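Local coordinates for protein flavodoxin (Aquifex aeolicus, PDB 2ARK) that carries electrons at low potential to redox enzymes, using bound FMN as its cofactor, at the interface of chains A and B and the interface of chains A and C. Sequence-based numbering; all coordinates share one arbitrary frame. Chains: chain A/B/C, Flavodoxin.

Contact 1: the interface of chains A and B. Residues chain A 85-89; chain B 164, 168, 176, 180.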
ATOM      1  N   GLU A  85      11.521  -3.346 -21.330  1.00 25.56           N
ATOM      2  CA  GLU A  85      12.887  -3.460 -21.838  1.00 26.48           C
ATOM      3  C   GLU A  85      13.884  -2.643 -21.013  1.00 25.20           C
ATOM      4  O   GLU A  85      15.027  -2.441 -21.435  1.00 26.20           O
ATOM      5  CB  GLU A  85      12.967  -3.101 -23.334  1.00 25.63           C
ATOM      6  CG  GLU A  85      12.941  -1.581 -23.591  1.00 29.37           C
ATOM      7  CD  GLU A  85      13.138  -1.185 -25.068  1.00 29.35           C
ATOM      8  OE1 GLU A  85      14.048  -1.725 -25.728  1.00 34.05           O
ATOM      9  OE2 GLU A  85      12.375  -0.323 -25.568  1.00 34.07           O
ATOM     10  N   ILE A  86      13.470  -2.178 -19.845  1.00 23.87           N
ATOM     11  CA  ILE A  86      14.391  -1.438 -18.981  1.00 23.02           C
ATOM     12  C   ILE A  86      14.449  -1.984 -17.559  1.00 23.72           C
ATOM     13  O   ILE A  86      14.768  -1.244 -16.648  1.00 24.37           O
ATOM     14  CB  ILE A  86      14.134   0.117 -18.964  1.00 22.48           C
ATOM     15  CG1 ILE A  86      12.702   0.441 -18.555  1.00 21.74           C
ATOM     16  CG2 ILE A  86      14.468   0.730 -20.319  1.00 19.82           C
ATOM     17  CD1 ILE A  86      12.441   1.885 -18.333  1.00 21.37           C
ATOM     18  N   ASP A  87      14.157  -3.277 -17.385  1.00 23.77           N
ATOM     19  CA  ASP A  87      14.179  -3.937 -16.078  1.00 23.79           C
ATOM     20  C   ASP A  87      15.536  -3.852 -15.414  1.00 24.34           C
ATOM     21  O   ASP A  87      16.558  -3.865 -16.091  1.00 23.97           O
ATOM     22  CB  ASP A  87      13.827  -5.410 -16.218  1.00 23.52           C
ATOM     23  CG  ASP A  87      12.419  -5.649 -16.758  1.00 23.75           C
ATOM     24  OD1 ASP A  87      12.097  -5.160 -17.863  1.00 23.13           O
ATOM     25  OD2 ASP A  87      11.646  -6.352 -16.076  1.00 21.10           O
ATOM     26  N   GLY A  88      15.542  -3.770 -14.082  1.00 24.90           N
ATOM     27  CA  GLY A  88      16.792  -3.836 -13.327  1.00 25.12           C
ATOM     28  C   GLY A  88      17.511  -2.510 -13.128  1.00 25.86           C
ATOM     29  O   GLY A  88      18.657  -2.489 -12.681  1.00 25.95           O
ATOM     30  N   LYS A  89      16.857  -1.400 -13.472  1.00 26.34           N
ATOM     31  CA  LYS A  89      17.320  -0.100 -13.006  1.00 26.60           C
ATOM     32  C   LYS A  89      17.030  -0.067 -11.532  1.00 27.16           C
ATOM     33  O   LYS A  89      16.155  -0.801 -11.068  1.00 27.82           O
ATOM     34  CB  LYS A  89      16.651   1.068 -13.741  1.00 26.41           C
ATOM     35  CG  LYS A  89      17.295   1.342 -15.070  1.00 25.06           C
ATOM     36  CD  LYS A  89      16.559   2.388 -15.874  1.00 26.77           C
ATOM     37  CE  LYS A  89      16.858   2.171 -17.352  1.00 24.65           C
ATOM     38  NZ  LYS A  89      18.311   2.253 -17.631  1.00 25.04           N
TER
ATOM     39  N   TRP B 164      19.047 -11.468 -11.131  1.00 24.91           N
ATOM     40  CA  TRP B 164      19.425 -10.211 -10.484  1.00 24.71           C
ATOM     41  C   TRP B 164      20.622 -10.378  -9.538  1.00 24.33           C
ATOM     42  O   TRP B 164      21.494  -9.511  -9.462  1.00 23.93           O
ATOM     43  CB  TRP B 164      18.237  -9.638  -9.697  1.00 24.98           C
ATOM     44  CG  TRP B 164      17.135  -9.020 -10.483  1.00 24.91           C
ATOM     45  CD1 TRP B 164      15.886  -8.809 -10.029  1.00 24.53           C
ATOM     46  CD2 TRP B 164      17.165  -8.488 -11.834  1.00 25.25           C
ATOM     47  NE1 TRP B 164      15.132  -8.176 -10.971  1.00 24.70           N
ATOM     48  CE2 TRP B 164      15.872  -7.976 -12.099  1.00 23.39           C
ATOM     49  CE3 TRP B 164      18.136  -8.426 -12.846  1.00 24.94           C
ATOM     50  CZ2 TRP B 164      15.511  -7.388 -13.326  1.00 22.95           C
ATOM     51  CZ3 TRP B 164      17.774  -7.833 -14.080  1.00 25.39           C
ATOM     52  CH2 TRP B 164      16.465  -7.334 -14.305  1.00 23.56           C
ATOM     53  N   PHE B 168      23.963  -8.331 -10.511  1.00 24.54           N
ATOM     54  CA  PHE B 168      24.298  -7.274  -9.547  1.00 26.17           C
ATOM     55  C   PHE B 168      25.243  -7.666  -8.428  1.00 26.86           C
ATOM     56  O   PHE B 168      25.993  -6.825  -7.964  1.00 26.82           O
ATOM     57  CB  PHE B 168      23.021  -6.663  -8.934  1.00 26.97           C
ATOM     58  CG  PHE B 168      22.116  -6.048  -9.950  1.00 26.57           C
ATOM     59  CD1 PHE B 168      20.853  -6.563 -10.162  1.00 25.60           C
ATOM     60  CD2 PHE B 168      22.566  -4.980 -10.745  1.00 26.82           C
ATOM     61  CE1 PHE B 168      19.999  -5.996 -11.120  1.00 27.26           C
ATOM     62  CE2 PHE B 168      21.752  -4.420 -11.712  1.00 27.96           C
ATOM     63  CZ  PHE B 168      20.446  -4.928 -11.896  1.00 28.24           C
ATOM     64  N   LEU B 176      22.070  -8.811 -18.463  1.00 30.20           N
ATOM     65  CA  LEU B 176      21.099  -7.713 -18.368  1.00 30.02           C
ATOM     66  C   LEU B 176      20.407  -7.408 -19.699  1.00 30.51           C
ATOM     67  O   LEU B 176      19.157  -7.386 -19.771  1.00 30.88           O
ATOM     68  CB  LEU B 176      21.736  -6.447 -17.773  1.00 29.47           C
ATOM     69  CG  LEU B 176      20.801  -5.267 -17.456  1.00 30.28           C
ATOM     70  CD1 LEU B 176      19.592  -5.679 -16.575  1.00 27.90           C
ATOM     71  CD2 LEU B 176      21.555  -4.080 -16.833  1.00 29.85           C
ATOM     72  N   ARG B 180      16.639  -8.122 -21.138  1.00 29.17           N
ATOM     73  CA  ARG B 180      15.834  -6.974 -21.567  1.00 29.02           C
ATOM     74  C   ARG B 180      15.197  -7.146 -22.942  1.00 28.80           C
ATOM     75  O   ARG B 180      14.050  -6.707 -23.166  1.00 28.04           O
ATOM     76  CB  ARG B 180      16.629  -5.659 -21.485  1.00 29.11           C
ATOM     77  CG  ARG B 180      16.758  -5.131 -20.060  1.00 28.48           C
ATOM     78  CD  ARG B 180      17.742  -4.008 -20.006  1.00 27.93           C
ATOM     79  NE  ARG B 180      17.690  -3.271 -18.750  1.00 26.63           N
ATOM     80  CZ  ARG B 180      18.481  -2.243 -18.446  1.00 25.65           C
ATOM     81  NH1 ARG B 180      19.411  -1.826 -19.300  1.00 24.68           N
ATOM     82  NH2 ARG B 180      18.339  -1.631 -17.284  1.00 24.88           N
TER
HETATM   83  O   HOH W   1      20.219   0.475 -16.936  1.00 37.02           O
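The guanidinium group of B:Arg180 meets the A:Asp87 backbone carbonyl with its side edge. B:Leu176 CD2, from the same chain, covers one guanidinium face, 3.8 Å above the plane and over its centre. Water 1 lies at the edge, in plane. B:Trp164 turns the rim of its six-membered ring to chain A. A:Asp87 CB lies in plane at that rim, and B:Trp164 CH2 is 3.6 Å from A:Gly88 CA. B:Phe168 CZ packs loosely near A:Gly88 CA, at 4.1 Å.

B:Arg180 NE bonds A:Asp87 O at 3.0 Å, in the carbonyl plane and on a lone pair. NH2 of B:Arg180 bonds A:Asp87 O at 3.1 Å but stands above that plane. Two N-H groups thus grip one oxygen, and this should limit rotation of the guanidinium. The B:Arg180 chain is extended from CG to NE (chi2 169°, chi3 167°), which carries its methylenes past chain A. B:Arg180 CD is 3.4 Å from A:Glu85 O. Water 1 links B:Arg180 NH2 at 2.8 Å with A:Lys89 NZ, whose chain crosses the arginine at about a right angle.

The patch joins loop 85-89 of chain A to helices 148-168 and 174-180 of chain B. It helps hold a two-fold pair in the deposited assembly, which may not be the biological one.

Contact 2: the interface of chains A and B. Residues chain A 83, 117-119; chain B 126, 128, 136, 186.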
ATOM      1  N   TRP A  83       8.562   0.170 -21.609  1.00 27.77           N
ATOM      2  CA  TRP A  83       8.104  -0.745 -20.590  1.00 26.86           C
ATOM      3  C   TRP A  83       8.437  -2.145 -21.070  1.00 26.96           C
ATOM      4  O   TRP A  83       8.098  -2.534 -22.205  1.00 26.43           O
ATOM      5  CB  TRP A  83       6.599  -0.593 -20.286  1.00 26.16           C
ATOM      6  CG  TRP A  83       6.130  -1.508 -19.140  1.00 26.26           C
ATOM      7  CD1 TRP A  83       6.052  -1.191 -17.821  1.00 25.87           C
ATOM      8  CD2 TRP A  83       5.732  -2.890 -19.232  1.00 25.89           C
ATOM      9  NE1 TRP A  83       5.623  -2.272 -17.085  1.00 24.44           N
ATOM     10  CE2 TRP A  83       5.415  -3.326 -17.924  1.00 24.46           C
ATOM     11  CE3 TRP A  83       5.611  -3.800 -20.293  1.00 26.27           C
ATOM     12  CZ2 TRP A  83       4.970  -4.620 -17.644  1.00 24.87           C
ATOM     13  CZ3 TRP A  83       5.175  -5.098 -20.010  1.00 26.55           C
ATOM     14  CH2 TRP A  83       4.855  -5.489 -18.692  1.00 25.43           C
ATOM     15  N   ASN A 117       6.680  -1.557 -11.202  1.00 31.05           N
ATOM     16  CA  ASN A 117       5.936  -2.041 -12.338  1.00 29.97           C
ATOM     17  C   ASN A 117       6.827  -2.124 -13.571  1.00 29.08           C
ATOM     18  O   ASN A 117       6.615  -2.971 -14.426  1.00 29.19           O
ATOM     19  CB  ASN A 117       4.734  -1.138 -12.584  1.00 30.49           C
ATOM     20  CG  ASN A 117       3.666  -1.807 -13.381  1.00 29.43           C
ATOM     21  OD1 ASN A 117       3.705  -1.799 -14.611  1.00 28.41           O
ATOM     22  ND2 ASN A 117       2.670  -2.368 -12.688  1.00 27.24           N
ATOM     23  N   PHE A 118       7.845  -1.270 -13.634  1.00 28.05           N
ATOM     24  CA  PHE A 118       8.796  -1.285 -14.739  1.00 27.57           C
ATOM     25  C   PHE A 118       9.930  -2.288 -14.532  1.00 27.42           C
ATOM     26  O   PHE A 118      10.895  -2.287 -15.295  1.00 28.48           O
ATOM     27  CB  PHE A 118       9.386   0.111 -14.958  1.00 27.52           C
ATOM     28  CG  PHE A 118       8.521   1.022 -15.791  1.00 27.80           C
ATOM     29  CD1 PHE A 118       7.511   1.783 -15.200  1.00 28.54           C
ATOM     30  CD2 PHE A 118       8.732   1.128 -17.165  1.00 29.67           C
ATOM     31  CE1 PHE A 118       6.715   2.645 -15.959  1.00 27.87           C
ATOM     32  CE2 PHE A 118       7.943   1.976 -17.953  1.00 30.81           C
ATOM     33  CZ  PHE A 118       6.930   2.749 -17.333  1.00 30.21           C
ATOM     34  N   GLY A 119       9.825  -3.119 -13.500  1.00 26.07           N
ATOM     35  CA  GLY A 119      10.785  -4.136 -13.244  1.00 25.66           C
ATOM     36  C   GLY A 119      12.048  -3.618 -12.594  1.00 25.52           C
ATOM     37  O   GLY A 119      13.073  -4.321 -12.583  1.00 25.46           O
TER
ATOM     38  N   THR B 126       8.020  -8.118 -14.685  1.00 25.48           N
ATOM     39  CA  THR B 126       7.250  -7.599 -15.813  1.00 25.81           C
ATOM     40  C   THR B 126       6.682  -8.712 -16.695  1.00 25.53           C
ATOM     41  O   THR B 126       5.563  -8.577 -17.210  1.00 25.23           O
ATOM     42  CB  THR B 126       8.109  -6.684 -16.706  1.00 26.00           C
ATOM     43  OG1 THR B 126       9.379  -7.311 -16.960  1.00 27.22           O
ATOM     44  CG2 THR B 126       8.323  -5.345 -16.059  1.00 25.77           C
ATOM     45  N   TYR B 128       5.192 -11.552 -18.859  1.00 26.04           N
ATOM     46  CA  TYR B 128       3.912 -12.230 -18.987  1.00 26.81           C
ATOM     47  C   TYR B 128       4.162 -13.682 -19.335  1.00 27.26           C
ATOM     48  O   TYR B 128       4.813 -14.015 -20.320  1.00 27.88           O
ATOM     49  CB  TYR B 128       3.057 -11.620 -20.071  1.00 26.35           C
ATOM     50  CG  TYR B 128       2.186 -10.531 -19.591  1.00 26.99           C
ATOM     51  CD1 TYR B 128       2.726  -9.370 -19.007  1.00 27.10           C
ATOM     52  CD2 TYR B 128       0.807 -10.642 -19.710  1.00 26.81           C
ATOM     53  CE1 TYR B 128       1.899  -8.339 -18.560  1.00 26.67           C
ATOM     54  CE2 TYR B 128      -0.032  -9.622 -19.285  1.00 27.25           C
ATOM     55  CZ  TYR B 128       0.513  -8.479 -18.714  1.00 26.72           C
ATOM     56  OH  TYR B 128      -0.340  -7.493 -18.307  1.00 27.34           O
ATOM     57  N   HIS B 136       3.818  -8.743 -11.344  1.00 26.15           N
ATOM     58  CA  HIS B 136       4.445  -7.432 -11.183  1.00 26.24           C
ATOM     59  C   HIS B 136       4.931  -7.097  -9.765  1.00 26.83           C
ATOM     60  O   HIS B 136       5.822  -6.253  -9.606  1.00 27.64           O
ATOM     61  CB  HIS B 136       3.549  -6.283 -11.738  1.00 25.36           C
ATOM     62  CG  HIS B 136       3.259  -6.362 -13.217  1.00 26.15           C
ATOM     63  ND1 HIS B 136       4.000  -7.129 -14.103  1.00 24.07           N
ATOM     64  CD2 HIS B 136       2.309  -5.743 -13.968  1.00 26.90           C
ATOM     65  CE1 HIS B 136       3.517  -6.978 -15.325  1.00 23.92           C
ATOM     66  NE2 HIS B 136       2.495  -6.138 -15.274  1.00 24.34           N
ATOM     67  N   PHE B 186       7.453 -12.541 -22.829  1.00 29.71           N
ATOM     68  CA  PHE B 186       6.070 -12.079 -23.018  1.00 30.29           C
ATOM     69  C   PHE B 186       5.264 -13.017 -23.896  1.00 31.06           C
ATOM     70  O   PHE B 186       5.403 -13.014 -25.115  1.00 31.26           O
ATOM     71  CB  PHE B 186       6.019 -10.602 -23.510  1.00 29.40           C
ATOM     72  CG  PHE B 186       6.683  -9.655 -22.556  1.00 29.04           C
ATOM     73  CD1 PHE B 186       8.039  -9.327 -22.704  1.00 28.28           C
ATOM     74  CD2 PHE B 186       5.993  -9.175 -21.442  1.00 28.12           C
ATOM     75  CE1 PHE B 186       8.682  -8.506 -21.773  1.00 27.65           C
ATOM     76  CE2 PHE B 186       6.635  -8.347 -20.501  1.00 27.79           C
ATOM     77  CZ  PHE B 186       7.967  -8.015 -20.667  1.00 27.50           C
TER
HETATM   78  O   HOH W   2       6.922  -5.705 -12.651  1.00 18.81           O
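A:Trp83 takes the B:Thr126 methyl on one face of its indole and meets B:His136 and B:Phe186 with the rim of its six-membered ring. It buries more surface than any other residue of the patch. CG is anti to the backbone N (chi1 -176°), and the six-membered ring reaches toward chain B. B:Thr126 CG2 sits 3.6 Å above the indole plane of A:Trp83, offset toward the rim. The two side chains run past each other in opposite directions. B:Thr126 CG2 also lies 3.3 Å from A:Asn117 O.

B:His136 CE1 is in the indole plane, 3.6 Å from A:Trp83 CZ2. The rings stand edge-to-face, planes 70° apart: the CZ2 edge of the indole points at the rim of one imidazole face. The CD2 side of this imidazole faces the amide ND2 of A:Asn117. B:Phe186 adds CE2 at 3.6 Å from A:Trp83 CZ3.

Bonds within chain A steady the indole. The single N-H at A:Trp83 NE1 is shared between A:Asn117 O (2.9 Å) and A:Asn117 OD1 (3.2 Å). Both bonds are bent, about 135° at H, and both acceptors lie off the indole plane. Water 2 joins A:Asn117 O to B:His136 O through long contacts.

This largely aromatic and methyl packing probably helps fix how the chains sit in this two-fold pair.

Contact 3: the interface of chains A and C. Residues chain A 63-64, 66-68; chain C 67, 72, 110, 114.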
ATOM      1  N   ASN A  63       0.137  14.381  -3.382  1.00 25.22           N
ATOM      2  CA  ASN A  63      -1.130  14.905  -3.897  1.00 26.85           C
ATOM      3  C   ASN A  63      -2.251  13.866  -3.714  1.00 28.28           C
ATOM      4  O   ASN A  63      -2.290  12.844  -4.422  1.00 28.42           O
ATOM      5  CB  ASN A  63      -1.014  15.337  -5.373  1.00 26.60           C
ATOM      6  CG  ASN A  63      -0.138  16.599  -5.584  1.00 26.68           C
ATOM      7  OD1 ASN A  63       0.249  16.906  -6.714  1.00 26.59           O
ATOM      8  ND2 ASN A  63       0.144  17.329  -4.522  1.00 25.45           N
HETATM    9  N   MSE A  64      -3.155  14.142  -2.778  1.00 28.91           N
HETATM   10  CA  MSE A  64      -4.192  13.210  -2.392  1.00 30.91           C
HETATM   11  C   MSE A  64      -3.577  11.859  -2.010  1.00 29.33           C
HETATM   12  O   MSE A  64      -4.123  10.808  -2.313  1.00 28.83           O
HETATM   13  CB  MSE A  64      -5.261  13.066  -3.476  1.00 34.06           C
HETATM   14  CG  MSE A  64      -5.890  14.387  -3.940  1.00 41.66           C
HETATM   15 SE   MSE A  64      -6.708  15.547  -2.439  1.00 69.60          SE
HETATM   16  CE  MSE A  64      -5.013  16.569  -1.555  1.00 51.55           C
ATOM     17  N   LEU A  66      -0.756  10.536  -3.058  1.00 23.76           N
ATOM     18  CA  LEU A  66      -0.185   9.834  -4.195  1.00 22.64           C
ATOM     19  C   LEU A  66       0.769  10.724  -4.990  1.00 22.50           C
ATOM     20  O   LEU A  66       0.712  11.956  -4.850  1.00 21.06           O
ATOM     21  CB  LEU A  66      -1.307   9.342  -5.146  1.00 21.34           C
ATOM     22  CG  LEU A  66      -2.329   8.294  -4.656  1.00 21.70           C
ATOM     23  CD1 LEU A  66      -3.389   7.964  -5.697  1.00 20.19           C
ATOM     24  CD2 LEU A  66      -1.681   7.019  -4.161  1.00 22.17           C
ATOM     25  N   VAL A  67       1.619  10.081  -5.826  1.00 23.10           N
ATOM     26  CA  VAL A  67       2.305  10.748  -6.948  1.00 23.24           C
ATOM     27  C   VAL A  67       1.370  11.727  -7.641  1.00 23.79           C
ATOM     28  O   VAL A  67       0.163  11.461  -7.759  1.00 23.70           O
ATOM     29  CB  VAL A  67       2.632   9.859  -8.171  1.00 23.42           C
ATOM     30  CG1 VAL A  67       4.123   9.931  -8.569  1.00 24.85           C
ATOM     31  CG2 VAL A  67       1.978   8.493  -8.164  1.00 21.89           C
ATOM     32  N   SER A  68       1.954  12.803  -8.173  1.00 23.22           N
ATOM     33  CA  SER A  68       1.201  13.764  -8.940  1.00 22.93           C
ATOM     34  C   SER A  68       0.802  13.197 -10.307  1.00 23.00           C
ATOM     35  O   SER A  68       1.410  12.229 -10.842  1.00 23.06           O
ATOM     36  CB  SER A  68       2.027  15.019  -9.132  1.00 22.63           C
ATOM     37  OG  SER A  68       3.036  14.775 -10.068  1.00 22.72           O
TER
ATOM     38  N   VAL C  67      -4.171   4.185 -10.243  1.00 26.11           N
ATOM     39  CA  VAL C  67      -5.142   5.039 -10.951  1.00 25.85           C
ATOM     40  C   VAL C  67      -4.491   5.722 -12.129  1.00 25.96           C
ATOM     41  O   VAL C  67      -3.332   6.163 -12.050  1.00 26.31           O
ATOM     42  CB  VAL C  67      -5.596   6.301 -10.133  1.00 26.92           C
ATOM     43  CG1 VAL C  67      -7.128   6.414 -10.027  1.00 25.61           C
ATOM     44  CG2 VAL C  67      -4.853   6.492  -8.829  1.00 25.91           C
ATOM     45  N   LYS C  72      -6.591  10.917 -11.702  1.00 26.29           N
ATOM     46  CA  LYS C  72      -5.798  11.715 -10.763  1.00 25.10           C
ATOM     47  C   LYS C  72      -5.890  13.241 -11.004  1.00 24.31           C
ATOM     48  O   LYS C  72      -6.077  13.987 -10.044  1.00 24.35           O
ATOM     49  CB  LYS C  72      -4.348  11.219 -10.808  1.00 25.17           C
ATOM     50  CG  LYS C  72      -3.458  11.673  -9.685  1.00 26.32           C
ATOM     51  CD  LYS C  72      -3.612  10.817  -8.433  1.00 24.49           C
ATOM     52  CE  LYS C  72      -3.540  11.665  -7.170  1.00 23.07           C
ATOM     53  NZ  LYS C  72      -2.383  12.623  -7.099  1.00 20.45           N
ATOM     54  N   SER C 110      -4.795   2.312  -4.433  1.00 25.45           N
ATOM     55  CA  SER C 110      -4.447   3.691  -4.773  1.00 25.22           C
ATOM     56  C   SER C 110      -5.670   4.573  -4.991  1.00 24.78           C
ATOM     57  O   SER C 110      -5.676   5.717  -4.591  1.00 24.04           O
ATOM     58  CB  SER C 110      -3.516   3.747  -5.990  1.00 25.44           C
ATOM     59  OG  SER C 110      -4.231   3.603  -7.211  1.00 25.89           O
HETATM   60  N   MSE C 114      -6.627   7.729  -2.357  1.00 30.07           N
HETATM   61  CA  MSE C 114      -7.124   8.991  -2.821  1.00 32.93           C
HETATM   62  C   MSE C 114      -8.457   9.374  -2.138  1.00 31.03           C
HETATM   63  O   MSE C 114      -8.601  10.487  -1.614  1.00 31.85           O
HETATM   64  CB  MSE C 114      -7.276   8.897  -4.318  1.00 31.44           C
HETATM   65  CG  MSE C 114      -7.057  10.171  -5.042  1.00 35.19           C
HETATM   66 SE   MSE C 114      -7.147   9.841  -6.991  1.00 43.22          SE
HETATM   67  CE  MSE C 114      -8.834   8.766  -7.116  1.00 36.36           C
TER
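The polar link is made by the side-chain amine of C:Lys72. NZ of C:Lys72 donates to A:Asn63 O at 2.7 Å and to A:Val67 O at 2.9 Å. It stands above the carbonyl plane of A:Asn63 and is tilted 33° from that of A:Val67. The amine thus ties together two carbonyls of one loop. The chain of C:Lys72 is bent at chi2, chi3 and chi4 (chi4 -49°), which turns NZ in between these oxygens. The two carbonyls probably help to stabilise a charged amine.

Within chain C, C:Val67 N donates to the hydroxyl OG of C:Ser110 at 3.1 Å. This bond holds the loop of C:Val67 to helix 104-117.

Apolar contacts lie beside the amine link. A:Leu66 CB packs against C:Lys72 CE at 3.8 Å. A:Leu66 CD1 touches C:Val67 CG2 at 3.8 Å, the side chains crossing at about a right angle. The selenomethionine A:Met64 sets CB 3.7 Å from CG of the selenomethionine C:Met114.

One methyl meets a backbone carbonyl: A:Leu66 CD1 is 3.4 Å from C:Ser110 O.

This two-fold A-C interface of the deposited assembly may not be the biological one. Chain A gives the loop between strand 55-61 and helix 69-78, probably a flavin-binding loop. Chain C gives the end of that loop and helices 69-78 and 104-117.

Contacts 1 and 2 belong to one A-B interface, their C-alpha centres about 10 Å apart. Their chain A residues A:Trp83 and A:Glu85 share the loop between 3-10 helix 79-81 and strand 90-97. Contact 3 joins A to C; its C-alpha centre is about 27 Å from that of contact 1 and 21 Å from that of contact 2. Helix 104-117 serves both interfaces: its end supplies A:Asn117 to contact 2, while C:Met114 and C:Ser110, about one and two turns before that end, serve contact 3. Each interface is two-fold, so every patch has a twin. Together they could build the deposited tetramer, though the structure alone does not show that it forms in solution.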